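Local atomic coordinates of glycosyl hydrolase family 88 (PDB entry 3WIW), a protein that hydrolyses unsaturated glucuronyl saccharides, with specificity for those derived from heparin. Residues 253-258 with 265-270. Sequence-based numbering, arbitrary orientation. Where two conformers were deposited one is given.
Sequences YGYTMS and KKFIEH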
loop_
_atom_site.group_PDB
_atom_site.type_symbol
_atom_site.label_atom_id
_atom_site.label_comp_id
_atom_site.label_asym_id
_atom_site.label_seq_id
_atom_site.Cartn_x
_atom_site.Cartn_y
_atom_site.Cartn_z
ATOM N N TYR A 253 0.908 -6.481 -5.558
ATOM C CA TYR A 253 1.030 -5.097 -5.969
ATOM C C TYR A 253 2.474 -4.790 -6.396
ATOM O O TYR A 253 2.692 -4.128 -7.411
ATOM C CB TYR A 253 0.601 -4.214 -4.818
ATOM C CG TYR A 253 0.342 -2.762 -5.127
ATOM C CD1 TYR A 253 1.386 -1.903 -5.492
ATOM C CD2 TYR A 253 -0.940 -2.224 -5.009
ATOM C CE1 TYR A 253 1.166 -0.547 -5.710
ATOM C CE2 TYR A 253 -1.175 -0.873 -5.237
ATOM C CZ TYR A 253 -0.113 -0.038 -5.573
ATOM O OH TYR A 253 -0.330 1.308 -5.757
ATOM N N GLY A 254 3.443 -5.247 -5.599
ATOM C CA GLY A 254 4.855 -4.977 -5.839
ATOM C C GLY A 254 5.262 -5.409 -7.247
ATOM O O GLY A 254 6.015 -4.686 -7.918
ATOM N N TYR A 255 4.785 -6.570 -7.703
ATOM C CA TYR A 255 5.189 -7.084 -9.026
ATOM C C TYR A 255 4.377 -6.466 -10.153
ATOM O O TYR A 255 4.918 -6.257 -11.234
ATOM C CB TYR A 255 5.256 -8.635 -9.067
ATOM C CG TYR A 255 6.450 -9.033 -8.249
ATOM C CD1 TYR A 255 7.728 -8.869 -8.774
ATOM C CD2 TYR A 255 6.327 -9.412 -6.914
ATOM C CE1 TYR A 255 8.856 -9.138 -8.026
ATOM C CE2 TYR A 255 7.448 -9.673 -6.149
ATOM C CZ TYR A 255 8.711 -9.517 -6.709
ATOM O OH TYR A 255 9.808 -9.758 -5.926
ATOM N N THR A 256 3.110 -6.138 -9.891
ATOM C CA THR A 256 2.301 -5.415 -10.862
ATOM C C THR A 256 2.924 -4.037 -11.135
ATOM O O THR A 256 3.128 -3.644 -12.292
ATOM C CB THR A 256 0.853 -5.309 -10.361
ATOM O OG1 THR A 256 0.325 -6.635 -10.193
ATOM C CG2 THR A 256 0.022 -4.545 -11.356
ATOM N N MET A 257 3.263 -3.328 -10.060
ATOM C CA MET A 257 3.888 -2.012 -10.156
ATOM C C MET A 257 5.304 -2.119 -10.741
ATOM O O MET A 257 5.706 -1.280 -11.564
ATOM C CB MET A 257 3.851 -1.331 -8.781
ATOM C CG MET A 257 4.669 -0.055 -8.651
ATOM S SD MET A 257 6.438 -0.325 -8.302
ATOM C CE MET A 257 6.314 -1.113 -6.693
ATOM N N SER A 258 6.084 -3.135 -10.355
ATOM C CA SER A 258 7.436 -3.275 -10.921
ATOM C C SER A 258 7.356 -3.537 -12.413
ATOM O O SER A 258 8.197 -3.041 -13.156
ATOM C CB SER A 258 8.201 -4.405 -10.247
ATOM O OG SER A 258 8.599 -4.037 -8.930
ATOM N N LYS A 265 9.144 -8.564 -18.288
ATOM C CA LYS A 265 8.092 -9.575 -18.320
ATOM C C LYS A 265 8.155 -10.575 -17.164
ATOM O O LYS A 265 7.137 -11.144 -16.786
ATOM C CB LYS A 265 8.099 -10.287 -19.672
ATOM C CG LYS A 265 7.571 -9.424 -20.809
ATOM C CD LYS A 265 6.099 -9.091 -20.621
ATOM C CE LYS A 265 5.561 -8.325 -21.816
ATOM N NZ LYS A 265 5.947 -8.965 -23.100
ATOM N N LYS A 266 9.333 -10.774 -16.583
ATOM C CA LYS A 266 9.448 -11.681 -15.434
ATOM C C LYS A 266 8.541 -11.217 -14.289
ATOM O O LYS A 266 7.949 -12.031 -13.562
ATOM C CB LYS A 266 10.869 -11.755 -14.917
ATOM C CG LYS A 266 11.806 -12.451 -15.853
ATOM C CD LYS A 266 13.216 -12.424 -15.298
ATOM C CE LYS A 266 14.180 -13.146 -16.225
ATOM N NZ LYS A 266 15.526 -13.281 -15.602
ATOM N N PHE A 267 8.392 -9.906 -14.136
ATOM C CA PHE A 267 7.563 -9.369 -13.071
ATOM C C PHE A 267 6.069 -9.590 -13.319
ATOM O O PHE A 267 5.327 -9.895 -12.390
ATOM C CB PHE A 267 7.855 -7.885 -12.875
ATOM C CG PHE A 267 9.254 -7.584 -12.408
ATOM C CD1 PHE A 267 9.958 -8.461 -11.582
ATOM C CD2 PHE A 267 9.864 -6.391 -12.786
ATOM C CE1 PHE A 267 11.251 -8.128 -11.140
ATOM C CE2 PHE A 267 11.149 -6.076 -12.367
ATOM C CZ PHE A 267 11.838 -6.936 -11.539
ATOM N N ILE A 268 5.606 -9.421 -14.557
ATOM C CA ILE A 268 4.187 -9.649 -14.835
ATOM C C ILE A 268 3.846 -11.141 -14.718
ATOM O O ILE A 268 2.778 -11.513 -14.215
ATOM C CB ILE A 268 3.715 -9.033 -16.189
ATOM C CG1 ILE A 268 2.186 -8.972 -16.256
ATOM C CG2 ILE A 268 4.251 -9.803 -17.378
ATOM C CD1 ILE A 268 1.680 -8.290 -17.527
ATOM N N GLU A 269 4.757 -11.999 -15.164
ATOM C CA GLU A 269 4.549 -13.435 -15.005
ATOM C C GLU A 269 4.421 -13.767 -13.526
ATOM O O GLU A 269 3.530 -14.508 -13.116
ATOM C CB GLU A 269 5.702 -14.224 -15.623
ATOM C CG GLU A 269 5.811 -14.083 -17.139
ATOM C CD GLU A 269 7.176 -14.496 -17.692
ATOM O OE1 GLU A 269 8.091 -14.809 -16.893
ATOM O OE2 GLU A 269 7.332 -14.508 -18.930
ATOM N N HIS A 270 5.301 -13.198 -12.710
ATOM C CA HIS A 270 5.249 -13.461 -11.274
ATOM C C HIS A 270 3.953 -12.918 -10.670
ATOM O O HIS A 270 3.294 -13.603 -9.869
ATOM C CB HIS A 270 6.477 -12.899 -10.583
ATOM C CG HIS A 270 6.725 -13.477 -9.229
ATOM N ND1 HIS A 270 7.003 -14.815 -9.030
ATOM C CD2 HIS A 270 6.749 -12.897 -8.009
ATOM C CE1 HIS A 270 7.191 -15.030 -7.741
ATOM N NE2 HIS A 270 7.024 -13.886 -7.098
#
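The Y255 ring receives the edge of H270 on one face and has F267 CD1 at its rim, close to its plane, while the F267 ring carries S258 CB over one of its own faces. Y255, F267 and H270 thus form an aromatic cluster between two successive helices of the alpha6/alpha6-barrel, 245-262 and 265-279, which run roughly antiparallel as a helical hairpin. Their segment axes approach to 7.9 Å. Y255 and H270 make a T-shaped pair with planes at 80°: the imidazole points CD2 at the phenol face, off-centre toward the rim, and H270 CD2 lies 3.7 Å from Y255 CD2. H270 reaches there because its CG is anti to the backbone N (chi1 -162°). H270 also meets the F210 ring edge-to-face.

Y255 and F267 meet obliquely, their planes inclined at 49°, with Y255 CD1 and F267 CD1 3.6 Å apart. The backbones are close here as well: Y255 CB lies 3.6 Å from F267 O, and the CA atoms of Y255 and F267 are 5.2 Å apart. At its far end Y255 OH hydrogen-bonds to A202 O, tying the pair to helix 192-208. With an alanine here in place of Y255, F267 CD1 and the H270 edge would probably lose the ring they pack against, and A202 O its hydroxyl partner. W250, predicted to bind substrate, precedes Y255 by five residues on the same helix, its side chain about 8 Å from that of Y255.

S258 CB makes a CH-pi contact, 4.1 Å from the centroid of the F267 ring, while its hydroxyl turns back along its own helix: S258 OG donates to G254 O at 2.8 Å, from the face of that carbonyl opposite to S258 N.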